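Local coordinates for protein hydrolase, isochorismatase family (Pseudomonas putida KT2440, PDB 4H17) that probably catalyses a hydrolysis, as a member of the isochorismatase family of hydrolases with a Rossmann-like fold, at residues L126-F131 and Y149-V154; K41-D46 and T160-F165; I28-K33 and I67-L72. All coordinates share one frame; numbering follows the deposited sequence. Where two conformers were deposited one is given.

Contact 1: residues L126-F131 and Y149-V154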
loop_
_atom_site.group_PDB
_atom_site.type_symbol
_atom_site.label_atom_id
_atom_site.label_comp_id
_atom_site.label_asym_id
_atom_site.label_seq_id
_atom_site.Cartn_x
_atom_site.Cartn_y
_atom_site.Cartn_z
ATOM N N LEU A 126 4.568 15.765 6.541
ATOM C CA LEU A 126 3.129 15.596 6.458
ATOM C C LEU A 126 2.639 14.769 7.621
ATOM O O LEU A 126 3.167 13.711 7.910
ATOM C CB LEU A 126 2.725 14.894 5.160
ATOM C CG LEU A 126 3.311 15.394 3.835
ATOM C CD1 LEU A 126 2.838 14.509 2.692
ATOM C CD2 LEU A 126 3.027 16.870 3.597
ATOM N N ILE A 127 1.611 15.276 8.290
ATOM C CA ILE A 127 0.887 14.536 9.302
ATOM C C ILE A 127 -0.407 14.078 8.617
ATOM O O ILE A 127 -1.162 14.915 8.078
ATOM C CB ILE A 127 0.609 15.372 10.566
ATOM C CG1 ILE A 127 1.945 15.763 11.221
ATOM C CG2 ILE A 127 -0.274 14.595 11.531
ATOM C CD1 ILE A 127 1.855 16.890 12.209
ATOM N N VAL A 128 -0.612 12.764 8.618
ATOM C CA VAL A 128 -1.698 12.116 7.923
ATOM C C VAL A 128 -2.642 11.343 8.822
ATOM O O VAL A 128 -2.212 10.588 9.696
ATOM C CB VAL A 128 -1.138 11.159 6.852
ATOM C CG1 VAL A 128 -2.241 10.510 6.052
ATOM C CG2 VAL A 128 -0.166 11.834 5.904
ATOM N N CYS A 129 -3.940 11.547 8.613
ATOM C CA CYS A 129 -4.922 10.791 9.346
ATOM C C CYS A 129 -6.096 10.514 8.404
ATOM O O CYS A 129 -6.113 11.046 7.293
ATOM C CB CYS A 129 -5.357 11.566 10.591
ATOM S SG CYS A 129 -6.144 13.157 10.251
ATOM N N GLY A 130 -7.035 9.709 8.883
ATOM C CA GLY A 130 -8.290 9.427 8.167
ATOM C C GLY A 130 -8.485 7.979 7.772
ATOM O O GLY A 130 -7.991 7.052 8.432
ATOM N N PHE A 131 -9.199 7.778 6.677
ATOM C CA PHE A 131 -9.913 6.569 6.390
ATOM C C PHE A 131 -9.882 6.203 4.933
ATOM O O PHE A 131 -9.858 7.101 4.061
ATOM C CB PHE A 131 -11.398 6.743 6.801
ATOM C CG PHE A 131 -11.530 7.381 8.132
ATOM C CD1 PHE A 131 -11.226 6.667 9.286
ATOM C CD2 PHE A 131 -11.976 8.663 8.237
ATOM C CE1 PHE A 131 -11.253 7.288 10.518
ATOM C CE2 PHE A 131 -12.062 9.296 9.483
ATOM C CZ PHE A 131 -11.725 8.590 10.641
ATOM N N TYR A 149 8.258 13.173 0.372
ATOM C CA TYR A 149 7.736 13.598 1.636
ATOM C C TYR A 149 8.024 12.663 2.786
ATOM O O TYR A 149 8.206 11.456 2.603
ATOM C CB TYR A 149 6.214 13.820 1.558
ATOM C CG TYR A 149 5.912 14.929 0.578
ATOM C CD1 TYR A 149 6.025 16.251 0.932
ATOM C CD2 TYR A 149 5.505 14.631 -0.716
ATOM C CE1 TYR A 149 5.784 17.287 0.031
ATOM C CE2 TYR A 149 5.251 15.644 -1.620
ATOM C CZ TYR A 149 5.401 16.959 -1.265
ATOM O OH TYR A 149 5.140 17.947 -2.198
ATOM N N ARG A 150 8.104 13.248 3.974
ATOM C CA ARG A 150 8.261 12.523 5.208
ATOM C C ARG A 150 6.903 12.487 5.870
ATOM O O ARG A 150 6.379 13.530 6.256
ATOM C CB ARG A 150 9.219 13.254 6.121
ATOM C CG ARG A 150 10.670 13.185 5.703
ATOM C CD ARG A 150 11.552 13.800 6.798
ATOM N NE ARG A 150 11.343 15.239 6.977
ATOM C CZ ARG A 150 11.952 16.192 6.266
ATOM N NH1 ARG A 150 12.835 15.879 5.323
ATOM N NH2 ARG A 150 11.694 17.471 6.516
ATOM N N CYS A 151 6.343 11.298 6.027
ATOM C CA CYS A 151 4.973 11.143 6.539
ATOM C C CYS A 151 5.013 10.690 7.982
ATOM O O CYS A 151 5.787 9.815 8.341
ATOM C CB CYS A 151 4.217 10.121 5.712
ATOM S SG CYS A 151 3.762 10.749 4.083
ATOM N N THR A 152 4.122 11.274 8.783
ATOM C CA THR A 152 3.851 10.807 10.130
ATOM C C THR A 152 2.361 10.468 10.155
ATOM O O THR A 152 1.511 11.357 9.965
ATOM C CB THR A 152 4.172 11.856 11.195
ATOM O OG1 THR A 152 5.584 12.112 11.166
ATOM C CG2 THR A 152 3.764 11.357 12.550
ATOM N N LEU A 153 2.069 9.188 10.341
ATOM C CA LEU A 153 0.703 8.689 10.260
ATOM C C LEU A 153 0.159 8.548 11.650
ATOM O O LEU A 153 0.765 7.889 12.499
ATOM C CB LEU A 153 0.713 7.333 9.548
ATOM C CG LEU A 153 -0.586 6.565 9.402
ATOM C CD1 LEU A 153 -1.704 7.323 8.739
ATOM C CD2 LEU A 153 -0.289 5.292 8.639
ATOM N N VAL A 154 -1.010 9.114 11.899
ATOM C CA VAL A 154 -1.522 9.181 13.275
ATOM C C VAL A 154 -2.423 7.978 13.496
ATOM O O VAL A 154 -3.559 7.943 13.029
ATOM C CB VAL A 154 -2.283 10.474 13.558
ATOM C CG1 VAL A 154 -2.666 10.568 15.024
ATOM C CG2 VAL A 154 -1.450 11.657 13.124
#
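Leu126, Ile127 and Val128 pair in parallel register with Cys151, Thr152 and Leu153, the axes of strands 126-131 and 150-154 approaching to 4.7 Å with their N-to-C directions 34° apart. Four backbone bonds run between them: Leu126 N gives to Arg150 O, Thr152 N to Leu126 O at 2.8 Å, Val128 N to Thr152 O, and Val154 N to Val128 O. Ile127 CA also lies 3.3 Å from Thr152 O, a CA-H...O contact. On the face carrying Leu126, Val128, Cys151 and Leu153, the Leu126 CG sits beside its backbone N (chi1 -48°), 4.0 Å from Tyr149 CB, and Leu126 CD1 comes 3.6 Å from Tyr149 CB and 4.1 Å from Cys151 SG. Leu153 CD1 swings in to 3.4 Å from Val128 O. Helix 133-146 packs on this face through Val137, Val141 and Ala144; it is the connection of a beta-alpha-beta crossover, taking the chain from the first strand to the second in the parallel sheet. On the face that carries Ile127 and Thr152, Ile127 and Val154 meet methyl to methyl, CG2 to CG2 at 3.5 Å, their side chains slanting across one another. Cys129 CB lies 4.4 Å from Val154 CB, and helix 45-61 covers this side with Ile52 on Cys129 and Leu55 on Val154. Thr152 OG1 is hydrogen-bonded to Ala19 N, while Arg150 NE makes a salt bridge with Asp125 OD1.

Contact 2: residues K41-D46 and T160-F165. With EDO (1,2-ethanediol), chain H.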
loop_
_atom_site.group_PDB
_atom_site.type_symbol
_atom_site.label_atom_id
_atom_site.label_comp_id
_atom_site.label_asym_id
_atom_site.label_seq_id
_atom_site.Cartn_x
_atom_site.Cartn_y
_atom_site.Cartn_z
ATOM N N LYS A 41 -19.134 0.890 7.550
ATOM C CA LYS A 41 -19.027 1.396 8.902
ATOM C C LYS A 41 -17.695 0.949 9.474
ATOM O O LYS A 41 -17.427 -0.268 9.472
ATOM C CB LYS A 41 -20.154 0.846 9.788
ATOM C CG LYS A 41 -20.145 1.368 11.192
ATOM C CD LYS A 41 -21.183 0.626 12.039
ATOM C CE LYS A 41 -21.165 1.149 13.469
ATOM N NZ LYS A 41 -22.511 1.087 14.118
ATOM N N LEU A 42 -16.886 1.886 9.989
ATOM C CA LEU A 42 -15.538 1.557 10.455
ATOM C C LEU A 42 -15.571 1.264 11.931
ATOM O O LEU A 42 -16.535 1.649 12.618
ATOM C CB LEU A 42 -14.499 2.608 10.118
ATOM C CG LEU A 42 -14.473 2.941 8.618
ATOM C CD1 LEU A 42 -13.419 4.020 8.366
ATOM C CD2 LEU A 42 -14.205 1.763 7.689
ATOM N N SER A 43 -14.526 0.594 12.409
ATOM C CA SER A 43 -14.434 0.226 13.817
ATOM C C SER A 43 -13.608 1.230 14.581
ATOM O O SER A 43 -12.648 1.768 14.059
ATOM C CB SER A 43 -13.804 -1.157 13.996
ATOM O OG SER A 43 -14.577 -2.150 13.382
ATOM N N GLY A 44 -13.998 1.474 15.828
ATOM C CA GLY A 44 -13.286 2.447 16.645
ATOM C C GLY A 44 -13.420 3.880 16.135
ATOM O O GLY A 44 -12.507 4.687 16.334
HETATM N N MSE A 45 -14.563 4.238 15.556
HETATM C CA MSE A 45 -14.717 5.563 14.985
HETATM C C MSE A 45 -14.860 6.645 15.986
HETATM O O MSE A 45 -14.394 7.755 15.748
HETATM C CB MSE A 45 -15.904 5.742 14.035
HETATM C CG MSE A 45 -15.655 5.147 12.680
HETATM SE SE MSE A 45 -14.158 6.134 11.859
HETATM C CE MSE A 45 -15.153 7.365 10.718
ATOM N N ASP A 46 -15.559 6.387 17.096
ATOM C CA ASP A 46 -15.733 7.441 18.108
ATOM C C ASP A 46 -14.392 8.080 18.474
ATOM O O ASP A 46 -14.254 9.331 18.513
ATOM C CB ASP A 46 -16.372 6.853 19.373
ATOM C CG ASP A 46 -17.837 6.589 19.213
ATOM O OD1 ASP A 46 -18.395 6.882 18.140
ATOM O OD2 ASP A 46 -18.444 6.069 20.172
ATOM N N THR A 160 -10.204 1.414 10.168
ATOM C CA THR A 160 -10.622 0.546 9.101
ATOM C C THR A 160 -11.809 -0.327 9.560
ATOM O O THR A 160 -12.506 -0.010 10.561
ATOM C CB THR A 160 -9.424 -0.248 8.569
ATOM O OG1 THR A 160 -9.821 -1.011 7.423
ATOM C CG2 THR A 160 -8.868 -1.150 9.615
ATOM N N ARG A 161 -12.107 -1.333 8.753
ATOM C CA ARG A 161 -13.201 -2.264 9.057
ATOM C C ARG A 161 -12.750 -3.734 8.993
ATOM O O ARG A 161 -11.638 -4.055 8.550
ATOM C CB ARG A 161 -14.361 -1.990 8.137
ATOM C CG ARG A 161 -14.151 -2.475 6.694
ATOM C CD ARG A 161 -15.273 -2.046 5.751
ATOM N NE ARG A 161 -15.411 -2.936 4.580
ATOM C CZ ARG A 161 -14.573 -2.992 3.545
ATOM N NH1 ARG A 161 -13.511 -2.186 3.469
ATOM N NH2 ARG A 161 -14.825 -3.869 2.582
ATOM N N ASP A 162 -13.602 -4.628 9.504
ATOM C CA ASP A 162 -13.404 -6.046 9.338
ATOM C C ASP A 162 -13.287 -6.375 7.866
ATOM O O ASP A 162 -14.133 -5.955 7.062
ATOM C CB ASP A 162 -14.577 -6.861 9.899
ATOM C CG ASP A 162 -14.711 -6.824 11.424
ATOM O OD1 ASP A 162 -13.919 -6.214 12.126
ATOM O OD2 ASP A 162 -15.668 -7.458 11.914
ATOM N N LEU A 163 -12.294 -7.175 7.491
ATOM C CA LEU A 163 -12.178 -7.633 6.091
ATOM C C LEU A 163 -12.267 -9.123 5.904
ATOM O O LEU A 163 -11.913 -9.914 6.805
ATOM C CB LEU A 163 -10.869 -7.175 5.448
ATOM C CG LEU A 163 -10.609 -5.675 5.406
ATOM C CD1 LEU A 163 -9.217 -5.397 4.866
ATOM C CD2 LEU A 163 -11.668 -4.956 4.635
ATOM N N ALA A 164 -12.818 -9.513 4.758
ATOM C CA ALA A 164 -12.829 -10.897 4.354
ATOM C C ALA A 164 -11.450 -11.415 4.019
ATOM O O ALA A 164 -10.690 -10.764 3.348
ATOM C CB ALA A 164 -13.744 -11.103 3.171
ATOM N N PHE A 165 -11.175 -12.625 4.468
ATOM C CA PHE A 165 -10.090 -13.445 3.946
ATOM C C PHE A 165 -10.727 -14.801 3.607
ATOM O O PHE A 165 -11.064 -15.638 4.486
ATOM C CB PHE A 165 -8.933 -13.565 4.947
ATOM C CG PHE A 165 -7.830 -14.380 4.434
ATOM C CD1 PHE A 165 -6.991 -13.843 3.478
ATOM C CD2 PHE A 165 -7.703 -15.706 4.790
ATOM C CE1 PHE A 165 -6.005 -14.611 2.906
ATOM C CE2 PHE A 165 -6.712 -16.484 4.209
ATOM C CZ PHE A 165 -5.866 -15.922 3.265
HETATM C C1 EDO H . -9.384 -0.413 14.901
HETATM O O1 EDO H . -10.679 -0.407 15.530
HETATM C C2 EDO H . -9.365 0.739 13.899
HETATM O O2 EDO H . -10.335 0.578 12.862
#
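Leu42 and Ser43, in the loop that runs into helix 45-61, meet Thr160 and Arg161 just beyond the C-terminal end of strand 150-159, next to the dimer interface. One direct hydrogen bond ties the two loops: Ser43 N gives to Thr160 O at 2.8 Å, almost straight at 175°. Leu42 adds apolar cover beside it. Its CB touches the same Thr160 O at 3.3 Å, and its CD2 lies 3.7 Å from Thr160 C and 3.8 Å from Arg161 CB. Leu42 also packs on Phe131 and Tyr35, which places the loop at the C-terminal end of the parallel sheet of this Rossmann-like fold. A 1,2-ethanediol, probably from the crystallisation liquor, supplies a second bridge: Thr160 N donates to its O2 at 2.8 Å and 176°, and that O2 gives in turn to Ser43 O at 2.9 Å. The other hydroxyl, O1, makes a weak bond to the same carbonyl. Gly44, at the N-cap position, has a positive phi, which suits glycine. Arg161 turns its CG into the crowded position between backbone N and carbonyl carbon (chi1 74°), and the chain then runs extended to NE. Leu163 CD2 lies over one face of the guanidinium, 3.5 Å above the plane and toward its rim. Arg161 NH2 makes a salt bridge to Asp185 and a hydrogen bond to Thr6 O, both of the second subunit. Asp162 OD1 accepts from Ala172 N at the start of helix 172-186, and Thr160 OG1 makes a weak hydrogen bond to His134 ND1.

Contact 3: residues I28-K33 and I67-L72. With SO4 (sulfate ion), chain E; SO4 (sulfate ion), chain C.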
loop_
_atom_site.group_PDB
_atom_site.type_symbol
_atom_site.label_atom_id
_atom_site.label_comp_id
_atom_site.label_asym_id
_atom_site.label_seq_id
_atom_site.Cartn_x
_atom_site.Cartn_y
_atom_site.Cartn_z
ATOM N N ILE A 28 -6.167 15.396 6.219
ATOM C CA ILE A 28 -7.245 14.577 6.762
ATOM C C ILE A 28 -7.926 13.891 5.582
ATOM O O ILE A 28 -8.548 14.542 4.739
ATOM C CB ILE A 28 -8.286 15.415 7.520
ATOM C CG1 ILE A 28 -7.593 16.237 8.603
ATOM C CG2 ILE A 28 -9.362 14.504 8.134
ATOM C CD1 ILE A 28 -8.493 17.199 9.326
ATOM N N ILE A 29 -7.818 12.575 5.542
ATOM C CA ILE A 29 -8.310 11.779 4.400
ATOM C C ILE A 29 -9.681 11.184 4.684
ATOM O O ILE A 29 -9.872 10.349 5.604
ATOM C CB ILE A 29 -7.296 10.686 4.052
ATOM C CG1 ILE A 29 -5.977 11.314 3.598
ATOM C CG2 ILE A 29 -7.831 9.767 2.978
ATOM C CD1 ILE A 29 -4.825 10.355 3.347
ATOM N N ASP A 30 -10.682 11.643 3.922
ATOM C CA ASP A 30 -11.955 10.968 3.799
ATOM C C ASP A 30 -12.783 10.970 5.082
ATOM O O ASP A 30 -13.364 9.954 5.422
ATOM C CB ASP A 30 -11.787 9.529 3.273
ATOM C CG ASP A 30 -11.120 9.467 1.887
ATOM O OD1 ASP A 30 -11.166 10.462 1.109
ATOM O OD2 ASP A 30 -10.599 8.363 1.585
ATOM N N ALA A 31 -12.808 12.088 5.805
ATOM C CA ALA A 31 -13.566 12.127 7.069
ATOM C C ALA A 31 -15.049 12.373 6.752
ATOM O O ALA A 31 -15.624 13.447 6.992
ATOM C CB ALA A 31 -12.964 13.156 8.008
ATOM N N GLN A 32 -15.664 11.331 6.193
ATOM C CA GLN A 32 -17.010 11.409 5.626
ATOM C C GLN A 32 -18.007 10.456 6.277
ATOM O O GLN A 32 -17.643 9.436 6.839
ATOM C CB GLN A 32 -16.977 11.141 4.144
ATOM C CG GLN A 32 -16.134 12.131 3.377
ATOM C CD GLN A 32 -16.055 11.772 1.935
ATOM O OE1 GLN A 32 -15.078 11.142 1.468
ATOM N NE2 GLN A 32 -17.083 12.202 1.170
ATOM N N LYS A 33 -19.290 10.807 6.151
ATOM C CA LYS A 33 -20.356 10.089 6.868
ATOM C C LYS A 33 -20.603 8.627 6.371
ATOM O O LYS A 33 -21.132 7.784 7.129
ATOM C CB LYS A 33 -21.662 10.890 6.851
ATOM C CG LYS A 33 -21.639 12.217 7.551
ATOM C CD LYS A 33 -23.036 12.837 7.610
ATOM C CE LYS A 33 -23.070 14.095 8.426
ATOM N NZ LYS A 33 -24.412 14.712 8.307
ATOM N N ILE A 67 -5.239 20.271 4.913
ATOM C CA ILE A 67 -5.794 19.731 3.644
ATOM C C ILE A 67 -6.801 18.636 3.947
ATOM O O ILE A 67 -6.499 17.662 4.655
ATOM C CB ILE A 67 -4.707 19.136 2.777
ATOM C CG1 ILE A 67 -3.700 20.212 2.388
ATOM C CG2 ILE A 67 -5.353 18.424 1.600
ATOM C CD1 ILE A 67 -2.423 19.699 1.737
ATOM N N HIS A 68 -8.033 18.837 3.511
ATOM C CA HIS A 68 -9.090 17.851 3.627
ATOM C C HIS A 68 -9.297 17.170 2.266
ATOM O O HIS A 68 -9.502 17.842 1.237
ATOM C CB HIS A 68 -10.412 18.513 4.018
ATOM C CG HIS A 68 -10.339 19.402 5.216
ATOM N ND1 HIS A 68 -10.767 18.989 6.460
ATOM C CD2 HIS A 68 -9.927 20.678 5.367
ATOM C CE1 HIS A 68 -10.596 19.972 7.328
ATOM N NE2 HIS A 68 -10.104 21.015 6.688
ATOM N N VAL A 69 -9.278 15.854 2.279
ATOM C CA VAL A 69 -9.530 15.042 1.102
ATOM C C VAL A 69 -10.882 14.333 1.245
ATOM O O VAL A 69 -11.149 13.790 2.310
ATOM C CB VAL A 69 -8.386 14.014 0.936
ATOM C CG1 VAL A 69 -8.661 13.099 -0.220
ATOM C CG2 VAL A 69 -7.024 14.700 0.784
ATOM N N ARG A 70 -11.688 14.278 0.181
ATOM C CA ARG A 70 -12.886 13.473 0.142
ATOM C C ARG A 70 -12.993 12.730 -1.169
ATOM O O ARG A 70 -12.428 13.147 -2.191
ATOM C CB ARG A 70 -14.153 14.350 0.236
ATOM C CG ARG A 70 -14.438 14.914 1.605
ATOM C CD ARG A 70 -15.840 15.500 1.658
ATOM N NE ARG A 70 -15.979 16.733 0.855
ATOM C CZ ARG A 70 -17.055 17.546 0.912
ATOM N NH1 ARG A 70 -18.112 17.244 1.636
ATOM N NH2 ARG A 70 -17.069 18.667 0.194
ATOM N N HIS A 71 -13.779 11.663 -1.143
ATOM C CA HIS A 71 -14.175 10.961 -2.349
ATOM C C HIS A 71 -15.015 11.845 -3.248
ATOM O O HIS A 71 -15.894 12.595 -2.769
ATOM C CB HIS A 71 -14.998 9.745 -2.026
ATOM C CG HIS A 71 -14.230 8.598 -1.477
ATOM N ND1 HIS A 71 -14.329 7.323 -1.977
ATOM C CD2 HIS A 71 -13.374 8.535 -0.442
ATOM C CE1 HIS A 71 -13.525 6.526 -1.303
ATOM N NE2 HIS A 71 -12.972 7.229 -0.332
ATOM N N LEU A 72 -14.780 11.731 -4.548
ATOM C CA LEU A 72 -15.734 12.271 -5.504
ATOM C C LEU A 72 -17.083 11.569 -5.336
ATOM O O LEU A 72 -18.126 12.236 -5.350
ATOM C CB LEU A 72 -15.224 12.110 -6.917
ATOM C CG LEU A 72 -14.184 13.149 -7.308
ATOM C CD1 LEU A 72 -13.432 12.648 -8.534
ATOM C CD2 LEU A 72 -14.848 14.498 -7.583
HETATM S S SO4 E . -15.457 7.071 -5.233
HETATM O O1 SO4 E . -14.414 5.988 -5.107
HETATM O O2 SO4 E . -16.407 6.593 -6.290
HETATM O O3 SO4 E . -14.904 8.371 -5.410
HETATM O O4 SO4 E . -16.232 6.962 -3.971
HETATM S S SO4 C . -11.121 4.164 1.055
HETATM O O1 SO4 C . -11.067 5.476 0.374
HETATM O O2 SO4 C . -9.984 3.979 1.921
HETATM O O3 SO4 C . -11.053 3.122 0.003
HETATM O O4 SO4 C . -12.403 3.938 1.746
HETATM O O HOH W 1 -11.779 14.737 5.156
HETATM O O HOH W 2 -18.096 12.238 -1.402
#
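Gln32 crosses Arg70 at about a right angle and reaches His71 with its tip. From CB, set toward strand 67-71, CG turns beside the backbone N (chi1 -61°) and lies 3.7 Å from Arg70 CG; the chain then runs extended. Gln32 CD passes 3.5 Å from Arg70 CG. OE1 accepts from His71 N at 3.0 Å and 164°, the donor tilted out of the amide plane. NE2 gives to a water at 2.8 Å, which donates to His71 O, and also bonds Gly86 O. The amide thus grips both backbone polar groups of His71, one directly and one through water. An alanine here would probably leave His71 N without its acceptor and Gly86 O without this donor, break the water link and uncover the aliphatic part of Arg70. Upstream the strands pair in parallel, within a beta-alpha-beta unit whose connecting helix is 45-61: Ile28 N gives to Ile67 O, Val69 N to Ile28 O, and Asp30 N to Val69 O. A second water joins Ala31 N to Val69 O where the chain leaves the sheet. Asp30 swings its carboxylate to the edge of the His71 ring, the planes 61° apart; the bond from His71 NE2 to Asp30 OD2 is weak, at 3.3 Å. Each ring nitrogen donates to a sulfate, probably from the crystallisation liquor: His71 ND1 to O4 of one at 2.8 Å, His71 NE2 to O1 of the other at 2.7 Å. The latter sulfate is held as well by Tyr35, Ser135, Ser136 and Met132 N. With Lys103 in a long, weak ion pair to Asp30, this end of the sheet is a polar pocket able to bind anions, consistent with the active-site position in this family.

Contacts 1 and 3 are buried and belong to one parallel sheet: strands 24-29 and 125-131 are neighbours, and Cys129 O and Phe131 N probably bond Ile29 N and Ile29 O between them. Each joins the two strands of a beta-alpha-beta unit, yet the side chains that meet in contact 1 are apolar, whereas contact 3 turns polar at its C-terminal end, with water and sulfate. Contact 2 is partly buried: its centre lies about 15 Å from the centre of the chain, and it joins loops rather than paired strands, with one direct hydrogen bond and a link to the second subunit. It touches contact 1 through Phe131, whose CE1 lies 3.4 Å from Met45 SE.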